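Protein yojF (Bacillus subtilis, PDB 1NJH) is of unknown function and belongs to the DUF1806 family, folding as a curled, perhaps barrel-like antiparallel beta-sheet with one short helix. Local coordinates at residues I7-L16 with Y57-Y68; E91-G99 with S109-F117. One frame throughout, in Å; residues are numbered along the deposited sequence.

Interaction 1 (I7-L16 with Y57-Y68). With IPA (isopropyl alcohol), chain B.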
loop_
_atom_site.group_PDB
_atom_site.type_symbol
_atom_site.label_atom_id
_atom_site.label_comp_id
_atom_site.label_asym_id
_atom_site.label_seq_id
_atom_site.Cartn_x
_atom_site.Cartn_y
_atom_site.Cartn_z
ATOM N N ILE A 7 -8.734 3.670 19.350
ATOM C CA ILE A 7 -7.356 4.133 19.458
ATOM C C ILE A 7 -7.026 5.089 20.603
ATOM O O ILE A 7 -7.705 6.093 20.819
ATOM C CB ILE A 7 -6.900 4.796 18.126
ATOM C CG1 ILE A 7 -6.615 3.702 17.095
ATOM C CG2 ILE A 7 -5.670 5.691 18.353
ATOM C CD1 ILE A 7 -6.248 4.240 15.724
ATOM N N ILE A 8 -5.973 4.743 21.337
ATOM C CA ILE A 8 -5.464 5.577 22.419
ATOM C C ILE A 8 -4.163 6.078 21.806
ATOM O O ILE A 8 -3.161 5.358 21.759
ATOM C CB ILE A 8 -5.158 4.766 23.696
ATOM C CG1 ILE A 8 -6.446 4.163 24.250
ATOM C CG2 ILE A 8 -4.521 5.675 24.743
ATOM C CD1 ILE A 8 -6.230 3.231 25.421
ATOM N N LYS A 9 -4.209 7.304 21.303
ATOM C CA LYS A 9 -3.084 7.927 20.631
ATOM C C LYS A 9 -1.709 7.686 21.233
ATOM O O LYS A 9 -0.789 7.253 20.535
ATOM C CB LYS A 9 -3.342 9.420 20.522
ATOM C CG LYS A 9 -2.607 10.080 19.384
ATOM C CD LYS A 9 -2.982 11.538 19.313
ATOM C CE LYS A 9 -2.243 12.248 18.206
ATOM N NZ LYS A 9 -2.648 13.675 18.157
ATOM N N GLU A 10 -1.555 7.959 22.525
ATOM C CA GLU A 10 -0.263 7.775 23.173
ATOM C C GLU A 10 0.242 6.336 23.215
ATOM O O GLU A 10 1.460 6.107 23.148
ATOM C CB GLU A 10 -0.301 8.352 24.592
ATOM C CG GLU A 10 -0.065 9.859 24.674
ATOM C CD GLU A 10 -1.096 10.676 23.914
ATOM O OE1 GLU A 10 -1.163 10.557 22.674
ATOM O OE2 GLU A 10 -1.844 11.442 24.560
ATOM N N ASP A 11 -0.675 5.372 23.327
ATOM C CA ASP A 11 -0.305 3.957 23.383
ATOM C C ASP A 11 0.172 3.495 22.008
ATOM O O ASP A 11 1.144 2.749 21.900
ATOM C CB ASP A 11 -1.494 3.090 23.835
ATOM C CG ASP A 11 -1.073 1.682 24.287
ATOM O OD1 ASP A 11 -1.814 0.713 24.001
ATOM O OD2 ASP A 11 -0.012 1.537 24.944
ATOM N N VAL A 12 -0.506 3.947 20.957
ATOM C CA VAL A 12 -0.111 3.582 19.595
ATOM C C VAL A 12 1.259 4.179 19.300
ATOM O O VAL A 12 2.140 3.501 18.759
ATOM C CB VAL A 12 -1.119 4.102 18.548
ATOM C CG1 VAL A 12 -0.551 3.898 17.147
ATOM C CG2 VAL A 12 -2.430 3.357 18.674
ATOM N N GLN A 13 1.441 5.445 19.671
ATOM C CA GLN A 13 2.716 6.113 19.448
ATOM C C GLN A 13 3.831 5.330 20.127
ATOM O O GLN A 13 4.891 5.112 19.549
ATOM C CB GLN A 13 2.693 7.542 19.995
ATOM C CG GLN A 13 4.008 8.280 19.784
ATOM C CD GLN A 13 4.336 8.479 18.309
ATOM O OE1 GLN A 13 3.488 8.921 17.523
ATOM N NE2 GLN A 13 5.568 8.168 17.929
ATOM N N ALA A 14 3.594 4.906 21.363
ATOM C CA ALA A 14 4.597 4.139 22.089
ATOM C C ALA A 14 4.879 2.820 21.375
ATOM O O ALA A 14 6.013 2.353 21.330
ATOM C CB ALA A 14 4.122 3.872 23.515
ATOM N N SER A 15 3.838 2.216 20.814
ATOM C CA SER A 15 3.990 0.949 20.106
ATOM C C SER A 15 4.770 1.126 18.797
ATOM O O SER A 15 5.598 0.285 18.431
ATOM C CB SER A 15 2.609 0.350 19.814
ATOM O OG SER A 15 2.726 -0.919 19.190
ATOM N N LEU A 16 4.509 2.222 18.091
ATOM C CA LEU A 16 5.210 2.479 16.838
ATOM C C LEU A 16 6.704 2.655 17.084
ATOM O O LEU A 16 7.527 2.094 16.366
ATOM C CB LEU A 16 4.652 3.727 16.140
ATOM C CG LEU A 16 3.220 3.683 15.587
ATOM C CD1 LEU A 16 2.779 5.103 15.193
ATOM C CD2 LEU A 16 3.132 2.769 14.362
ATOM N N TYR A 57 11.860 1.457 9.543
ATOM C CA TYR A 57 11.539 2.885 9.611
ATOM C C TYR A 57 12.247 3.520 10.797
ATOM O O TYR A 57 12.403 2.886 11.848
ATOM C CB TYR A 57 10.012 3.105 9.682
ATOM C CG TYR A 57 9.295 2.490 10.862
ATOM C CD1 TYR A 57 9.238 3.146 12.093
ATOM C CD2 TYR A 57 8.573 1.298 10.717
ATOM C CE1 TYR A 57 8.470 2.640 13.147
ATOM C CE2 TYR A 57 7.800 0.784 11.765
ATOM C CZ TYR A 57 7.754 1.461 12.968
ATOM O OH TYR A 57 6.979 0.992 13.994
ATOM N N HIS A 58 12.680 4.773 10.634
ATOM C CA HIS A 58 13.401 5.461 11.710
ATOM C C HIS A 58 12.620 6.543 12.451
ATOM O O HIS A 58 13.012 6.966 13.543
ATOM C CB HIS A 58 14.732 6.019 11.184
ATOM C CG HIS A 58 14.653 6.608 9.808
ATOM N ND1 HIS A 58 14.411 7.946 9.578
ATOM C CD2 HIS A 58 14.796 6.039 8.586
ATOM C CE1 HIS A 58 14.410 8.175 8.277
ATOM N NE2 HIS A 58 14.641 7.034 7.652
ATOM N N GLN A 59 11.529 7.002 11.856
ATOM C CA GLN A 59 10.652 7.986 12.484
ATOM C C GLN A 59 9.234 7.486 12.245
ATOM O O GLN A 59 8.942 6.895 11.200
ATOM C CB GLN A 59 10.845 9.379 11.883
ATOM C CG GLN A 59 12.082 10.092 12.410
ATOM C CD GLN A 59 12.004 10.388 13.904
ATOM O OE1 GLN A 59 13.024 10.403 14.600
ATOM N NE2 GLN A 59 10.795 10.639 14.398
ATOM N N ALA A 60 8.364 7.700 13.228
ATOM C CA ALA A 60 6.979 7.252 13.141
ATOM C C ALA A 60 6.114 8.139 14.001
ATOM O O ALA A 60 6.501 8.512 15.111
ATOM C CB ALA A 60 6.870 5.790 13.620
ATOM N N LYS A 61 4.938 8.485 13.492
ATOM C CA LYS A 61 4.035 9.323 14.247
ATOM C C LYS A 61 2.575 9.102 13.921
ATOM O O LYS A 61 2.204 8.952 12.754
ATOM C CB LYS A 61 4.388 10.797 14.015
ATOM C CG LYS A 61 3.533 11.776 14.810
ATOM C CD LYS A 61 4.135 13.172 14.775
ATOM C CE LYS A 61 3.284 14.186 15.541
ATOM N NZ LYS A 61 3.132 13.844 16.983
ATOM N N ILE A 62 1.745 9.048 14.959
ATOM C CA ILE A 62 0.314 8.936 14.755
ATOM C C ILE A 62 -0.199 10.339 15.061
ATOM O O ILE A 62 0.186 10.938 16.070
ATOM C CB ILE A 62 -0.348 7.885 15.683
ATOM C CG1 ILE A 62 -1.870 7.954 15.515
ATOM C CG2 ILE A 62 0.102 8.087 17.125
ATOM C CD1 ILE A 62 -2.607 6.772 16.135
ATOM N N LYS A 63 -1.026 10.867 14.164
ATOM C CA LYS A 63 -1.578 12.217 14.308
ATOM C C LYS A 63 -3.091 12.253 14.180
ATOM O O LYS A 63 -3.723 11.300 13.709
ATOM C CB LYS A 63 -0.985 13.156 13.250
ATOM C CG LYS A 63 0.527 13.283 13.278
ATOM C CD LYS A 63 1.009 14.300 12.247
ATOM C CE LYS A 63 2.529 14.359 12.197
ATOM N NZ LYS A 63 3.035 15.443 11.304
ATOM N N GLY A 64 -3.667 13.382 14.587
ATOM C CA GLY A 64 -5.105 13.547 14.512
ATOM C C GLY A 64 -5.764 13.349 15.860
ATOM O O GLY A 64 -5.095 13.029 16.838
ATOM N N ASN A 65 -7.077 13.538 15.909
ATOM C CA ASN A 65 -7.823 13.376 17.147
ATOM C C ASN A 65 -8.954 12.371 16.985
ATOM O O ASN A 65 -9.792 12.220 17.874
ATOM C CB ASN A 65 -8.382 14.728 17.598
ATOM C CG ASN A 65 -7.288 15.715 17.957
ATOM O OD1 ASN A 65 -6.583 15.546 18.954
ATOM N ND2 ASN A 65 -7.128 16.748 17.134
ATOM N N GLY A 66 -8.971 11.684 15.847
ATOM C CA GLY A 66 -10.006 10.695 15.589
ATOM C C GLY A 66 -10.912 11.062 14.429
ATOM O O GLY A 66 -11.682 12.017 14.527
ATOM N N PRO A 67 -10.826 10.349 13.294
ATOM C CA PRO A 67 -9.910 9.225 13.064
ATOM C C PRO A 67 -8.457 9.685 13.106
ATOM O O PRO A 67 -8.182 10.871 13.226
ATOM C CB PRO A 67 -10.320 8.722 11.680
ATOM C CG PRO A 67 -11.787 9.070 11.622
ATOM C CD PRO A 67 -11.777 10.476 12.177
ATOM N N TYR A 68 -7.532 8.741 12.978
ATOM C CA TYR A 68 -6.110 9.057 13.037
ATOM C C TYR A 68 -5.351 8.708 11.770
ATOM O O TYR A 68 -5.854 8.001 10.903
ATOM C CB TYR A 68 -5.482 8.319 14.212
ATOM C CG TYR A 68 -6.144 8.642 15.530
ATOM C CD1 TYR A 68 -5.702 9.708 16.309
ATOM C CD2 TYR A 68 -7.240 7.900 15.979
ATOM C CE1 TYR A 68 -6.329 10.031 17.508
ATOM C CE2 TYR A 68 -7.881 8.214 17.178
ATOM C CZ TYR A 68 -7.418 9.281 17.936
ATOM O OH TYR A 68 -8.041 9.606 19.123
HETATM C C1 IPA B . -0.671 16.582 14.953
HETATM C C2 IPA B . -1.241 16.288 16.234
HETATM C C3 IPA B . -2.710 16.104 16.141
HETATM O O2 IPA B . -0.578 15.119 16.727
HETATM O O HOH W 1 1.867 10.917 18.467
#
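Gln-13 and Ile-62 join helix 9-16 to strand 59-63, which run antiparallel (166°), their axes 7.9 Å apart. Followed outward, Gln-13 lays CB against Ile-62 CG2, bends at CG (chi2 64°) so that OE1 and NE2 face the strand, and brings CD 3.9 Å from Ala-60 O, which lies in the amide plane. OE1 accepts the N-H of Ile-62 (3.1 Å) and a water that also donates to Ile-62 O, while NE2, also bonded to Glu-17, gives Ala-60 O an almost straight bond (3.0 Å, 177°) from above the carbonyl plane. A leucine here would probably leave Ile-62 N and Ala-60 O without these mates. Lys-9, long and extended, passes Tyr-68 to bring NZ to Gly-64 O at 2.9 Å and to an isopropanol probably from the crystallisation liquor. On the helix face toward the strand, Val-12 CG1 meets Ile-62 CD1 at 3.7 Å, and Leu-16 CB meets Ala-60 CB, small enough for close approach. Ile-7 CG2 makes a CH-pi contact over one face of the Tyr-68 ring. Tyr-57 OH donates to a lone pair of Leu-16 O (2.7 Å). Here an amphipathic helix packs on a curled antiparallel sheet, one side-chain amide bonding a C=O and an N-H of the strand.

Interaction 2 (E91-G99 with S109-F117)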
loop_
_atom_site.group_PDB
_atom_site.type_symbol
_atom_site.label_atom_id
_atom_site.label_comp_id
_atom_site.label_asym_id
_atom_site.label_seq_id
_atom_site.Cartn_x
_atom_site.Cartn_y
_atom_site.Cartn_z
ATOM N N GLU A 91 -1.208 -11.221 20.950
ATOM C CA GLU A 91 -0.353 -12.148 21.679
ATOM C C GLU A 91 1.024 -12.301 21.049
ATOM O O GLU A 91 1.997 -12.637 21.734
ATOM C CB GLU A 91 -1.031 -13.518 21.781
ATOM C CG GLU A 91 -1.557 -14.068 20.459
ATOM C CD GLU A 91 -2.827 -13.368 19.981
ATOM O OE1 GLU A 91 -3.366 -13.766 18.925
ATOM O OE2 GLU A 91 -3.288 -12.426 20.660
ATOM N N GLU A 92 1.107 -12.057 19.745
ATOM C CA GLU A 92 2.376 -12.166 19.035
ATOM C C GLU A 92 3.084 -10.821 19.012
ATOM O O GLU A 92 4.094 -10.645 18.329
ATOM C CB GLU A 92 2.140 -12.668 17.612
ATOM C CG GLU A 92 1.735 -14.132 17.551
ATOM C CD GLU A 92 1.185 -14.526 16.198
ATOM O OE1 GLU A 92 1.868 -14.280 15.180
ATOM O OE2 GLU A 92 0.069 -15.085 16.153
ATOM N N ASN A 93 2.553 -9.878 19.783
ATOM C CA ASN A 93 3.128 -8.547 19.870
ATOM C C ASN A 93 3.102 -7.852 18.509
ATOM O O ASN A 93 4.066 -7.195 18.115
ATOM C CB ASN A 93 4.564 -8.623 20.386
ATOM C CG ASN A 93 5.129 -7.262 20.719
ATOM O OD1 ASN A 93 4.592 -6.546 21.565
ATOM N ND2 ASN A 93 6.218 -6.895 20.056
ATOM N N ARG A 94 2.003 -8.002 17.784
ATOM C CA ARG A 94 1.899 -7.348 16.487
ATOM C C ARG A 94 0.927 -6.192 16.634
ATOM O O ARG A 94 -0.168 -6.357 17.184
ATOM C CB ARG A 94 1.406 -8.335 15.419
ATOM C CG ARG A 94 2.330 -9.515 15.217
ATOM C CD ARG A 94 1.811 -10.455 14.141
ATOM N NE ARG A 94 0.459 -10.933 14.421
ATOM C CZ ARG A 94 -0.168 -11.846 13.686
ATOM N NH1 ARG A 94 0.440 -12.378 12.633
ATOM N NH2 ARG A 94 -1.406 -12.216 13.993
ATOM N N LEU A 95 1.337 -5.012 16.167
ATOM C CA LEU A 95 0.481 -3.843 16.241
ATOM C C LEU A 95 -0.478 -3.888 15.056
ATOM O O LEU A 95 -0.069 -3.812 13.889
ATOM C CB LEU A 95 1.314 -2.545 16.211
ATOM C CG LEU A 95 0.561 -1.209 16.091
ATOM C CD1 LEU A 95 -0.315 -0.986 17.327
ATOM C CD2 LEU A 95 1.570 -0.057 15.964
ATOM N N LEU A 96 -1.756 -4.033 15.380
ATOM C CA LEU A 96 -2.826 -4.101 14.391
ATOM C C LEU A 96 -3.692 -2.855 14.450
ATOM O O LEU A 96 -4.252 -2.527 15.497
ATOM C CB LEU A 96 -3.712 -5.321 14.658
ATOM C CG LEU A 96 -2.975 -6.626 14.938
ATOM C CD1 LEU A 96 -3.991 -7.724 15.132
ATOM C CD2 LEU A 96 -2.020 -6.948 13.811
HETATM N N MSE A 97 -3.814 -2.149 13.332
HETATM C CA MSE A 97 -4.643 -0.955 13.322
HETATM C C MSE A 97 -5.617 -1.010 12.155
HETATM O O MSE A 97 -5.338 -1.616 11.116
HETATM C CB MSE A 97 -3.761 0.291 13.212
HETATM C CG MSE A 97 -2.843 0.461 14.390
HETATM SE SE MSE A 97 -1.510 1.799 14.016
HETATM C CE MSE A 97 -0.375 0.741 12.836
ATOM N N ALA A 98 -6.770 -0.375 12.321
ATOM C CA ALA A 98 -7.764 -0.393 11.258
ATOM C C ALA A 98 -8.783 0.717 11.386
ATOM O O ALA A 98 -8.908 1.357 12.436
ATOM C CB ALA A 98 -8.477 -1.749 11.246
ATOM N N GLY A 99 -9.513 0.940 10.301
ATOM C CA GLY A 99 -10.548 1.948 10.284
ATOM C C GLY A 99 -11.616 1.518 9.302
ATOM O O GLY A 99 -11.328 0.808 8.347
ATOM N N SER A 109 -6.470 -0.998 6.760
ATOM C CA SER A 109 -5.766 -1.799 7.740
ATOM C C SER A 109 -4.270 -1.586 7.596
ATOM O O SER A 109 -3.752 -1.600 6.482
ATOM C CB SER A 109 -6.105 -3.286 7.530
ATOM O OG SER A 109 -5.271 -4.123 8.310
ATOM N N LEU A 110 -3.597 -1.337 8.723
ATOM C CA LEU A 110 -2.137 -1.183 8.752
ATOM C C LEU A 110 -1.699 -2.040 9.925
ATOM O O LEU A 110 -2.159 -1.838 11.059
ATOM C CB LEU A 110 -1.696 0.277 8.965
ATOM C CG LEU A 110 -0.168 0.450 9.111
ATOM C CD1 LEU A 110 0.571 0.009 7.844
ATOM C CD2 LEU A 110 0.157 1.928 9.438
ATOM N N GLN A 111 -0.845 -3.022 9.649
ATOM C CA GLN A 111 -0.356 -3.939 10.673
ATOM C C GLN A 111 1.174 -4.042 10.590
ATOM O O GLN A 111 1.742 -4.074 9.497
ATOM C CB GLN A 111 -0.980 -5.323 10.463
ATOM C CG GLN A 111 -2.497 -5.329 10.233
ATOM C CD GLN A 111 -3.050 -6.749 10.200
ATOM O OE1 GLN A 111 -2.352 -7.676 9.804
ATOM N NE2 GLN A 111 -4.296 -6.918 10.611
ATOM N N ILE A 112 1.825 -4.117 11.751
ATOM C CA ILE A 112 3.280 -4.183 11.851
ATOM C C ILE A 112 3.668 -5.369 12.729
ATOM O O ILE A 112 3.118 -5.529 13.815
ATOM C CB ILE A 112 3.825 -2.869 12.488
ATOM C CG1 ILE A 112 3.310 -1.668 11.686
ATOM C CG2 ILE A 112 5.346 -2.904 12.554
ATOM C CD1 ILE A 112 3.640 -0.299 12.255
ATOM N N SER A 113 4.631 -6.162 12.265
ATOM C CA SER A 113 5.090 -7.346 12.990
ATOM C C SER A 113 6.575 -7.601 12.773
ATOM O O SER A 113 7.130 -7.247 11.736
ATOM C CB SER A 113 4.294 -8.568 12.522
ATOM O OG SER A 113 4.690 -9.754 13.208
ATOM N N GLU A 114 7.222 -8.222 13.756
ATOM C CA GLU A 114 8.630 -8.545 13.642
ATOM C C GLU A 114 8.787 -9.792 12.766
ATOM O O GLU A 114 9.869 -10.079 12.258
ATOM C CB GLU A 114 9.225 -8.795 15.027
ATOM C CG GLU A 114 8.978 -7.658 16.002
ATOM C CD GLU A 114 9.484 -7.959 17.399
ATOM O OE1 GLU A 114 10.715 -8.069 17.573
ATOM O OE2 GLU A 114 8.648 -8.089 18.320
ATOM N N LYS A 115 7.695 -10.526 12.580
ATOM C CA LYS A 115 7.726 -11.731 11.762
ATOM C C LYS A 115 6.691 -11.647 10.647
ATOM O O LYS A 115 5.731 -10.897 10.749
ATOM C CB LYS A 115 7.424 -12.959 12.620
ATOM C CG LYS A 115 8.467 -13.260 13.673
ATOM C CD LYS A 115 8.021 -14.443 14.508
ATOM C CE LYS A 115 8.982 -14.721 15.645
ATOM N NZ LYS A 115 8.455 -15.822 16.500
ATOM N N PRO A 116 6.873 -12.427 9.569
ATOM C CA PRO A 116 5.932 -12.423 8.446
ATOM C C PRO A 116 4.500 -12.730 8.876
ATOM O O PRO A 116 4.257 -13.530 9.794
ATOM C CB PRO A 116 6.476 -13.529 7.532
ATOM C CG PRO A 116 7.936 -13.486 7.789
ATOM C CD PRO A 116 8.003 -13.333 9.290
ATOM N N PHE A 117 3.544 -12.104 8.206
ATOM C CA PHE A 117 2.143 -12.373 8.491
ATOM C C PHE A 117 1.755 -13.618 7.693
ATOM O O PHE A 117 2.086 -13.722 6.516
ATOM C CB PHE A 117 1.271 -11.217 8.008
ATOM C CG PHE A 117 1.350 -9.999 8.867
ATOM C CD1 PHE A 117 0.569 -9.897 10.010
ATOM C CD2 PHE A 117 2.230 -8.965 8.553
ATOM C CE1 PHE A 117 0.663 -8.773 10.841
ATOM C CE2 PHE A 117 2.331 -7.839 9.372
ATOM C CZ PHE A 117 1.553 -7.743 10.511
HETATM O O HOH W 2 5.495 -11.805 15.836
HETATM O O HOH W 3 5.740 -8.657 16.472
HETATM O O HOH W 4 3.484 -12.132 12.266
HETATM O O HOH W 5 -5.888 -4.370 11.037
#
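Leu-95 with Ile-112 and Met-97 with Leu-110 are the two hydrogen-bonded pairs joining strands 95-99 and 109-113, which run antiparallel at 174°. Each pair exchanges two backbone bonds, from Ile-112 N to Leu-95 O at 2.9 Å and from Met-97 N to Leu-110 O at 2.8 Å among them. Between and beyond lie the non-hydrogen-bonded pairs Leu-96 with Gln-111 and Ala-98 with Ser-109.

Apolar contacts divide by face. On the buried face Met-97 lies alongside Leu-110; methionine, here as its selenium analogue, has an unbranched chain that can bend at its last torsion (chi3 -76°) to set CE 3.6 Å from Leu-110 CD2. Leu-95 and Ile-112 extend this surface. On the other face Leu-96 CD2 rests on the Gln-111 side chain, 3.8 Å from CD, and also approaches the edge of the Phe-117 ring. Beside the strands a water joins Met-97 O, Ser-109 OG and Gln-111 NE2.

Polar and charged groups gather where the chains leave the sheet. Arg-94 packs its CG and CD against Ser-113, and its guanidinium slides past Phe-117, the planes 26° apart, with NH1 3.6 Å from CD1. Its NE forms a salt bridge with Asp-90, while Glu-92 OE1 lies over the guanidinium face, an attraction of charges alone. Asn-93 ND2 donates to Glu-114 OE2 on its anti side (3.2 Å). One water links Arg-94 NH1, Ser-113 OG and Pro-116 O.

Antiparallel pairing of consecutive strands, 95-101 with 106-113, makes this a beta hairpin, one face buried under helix 9-18.

How the interactions relate
The two contacts lie with their centres 14 Å apart and come in series along the chain: interaction 1 closes at residue 68 before interaction 2 opens at 91. Both belong to the same antiparallel sheet. Strand 45-63 pairs with 68-74, which leads through 78-89 to the hairpin of 95-101 and 106-113; strand 24-32 pairs with both 106-113 and 45-63, so the strand order closes on itself, consistent with a barrel-like sheet. Helix 9-18 bridges the contacts, for besides covering the end of strand 45-63 it packs on the hairpin's buried face: Leu-16 CD2 lies 3.6 Å from Leu-95 CD2, and Val-12 CG1 3.9 Å from Met-97 SE. The two contacts are thus parts of one apolar core.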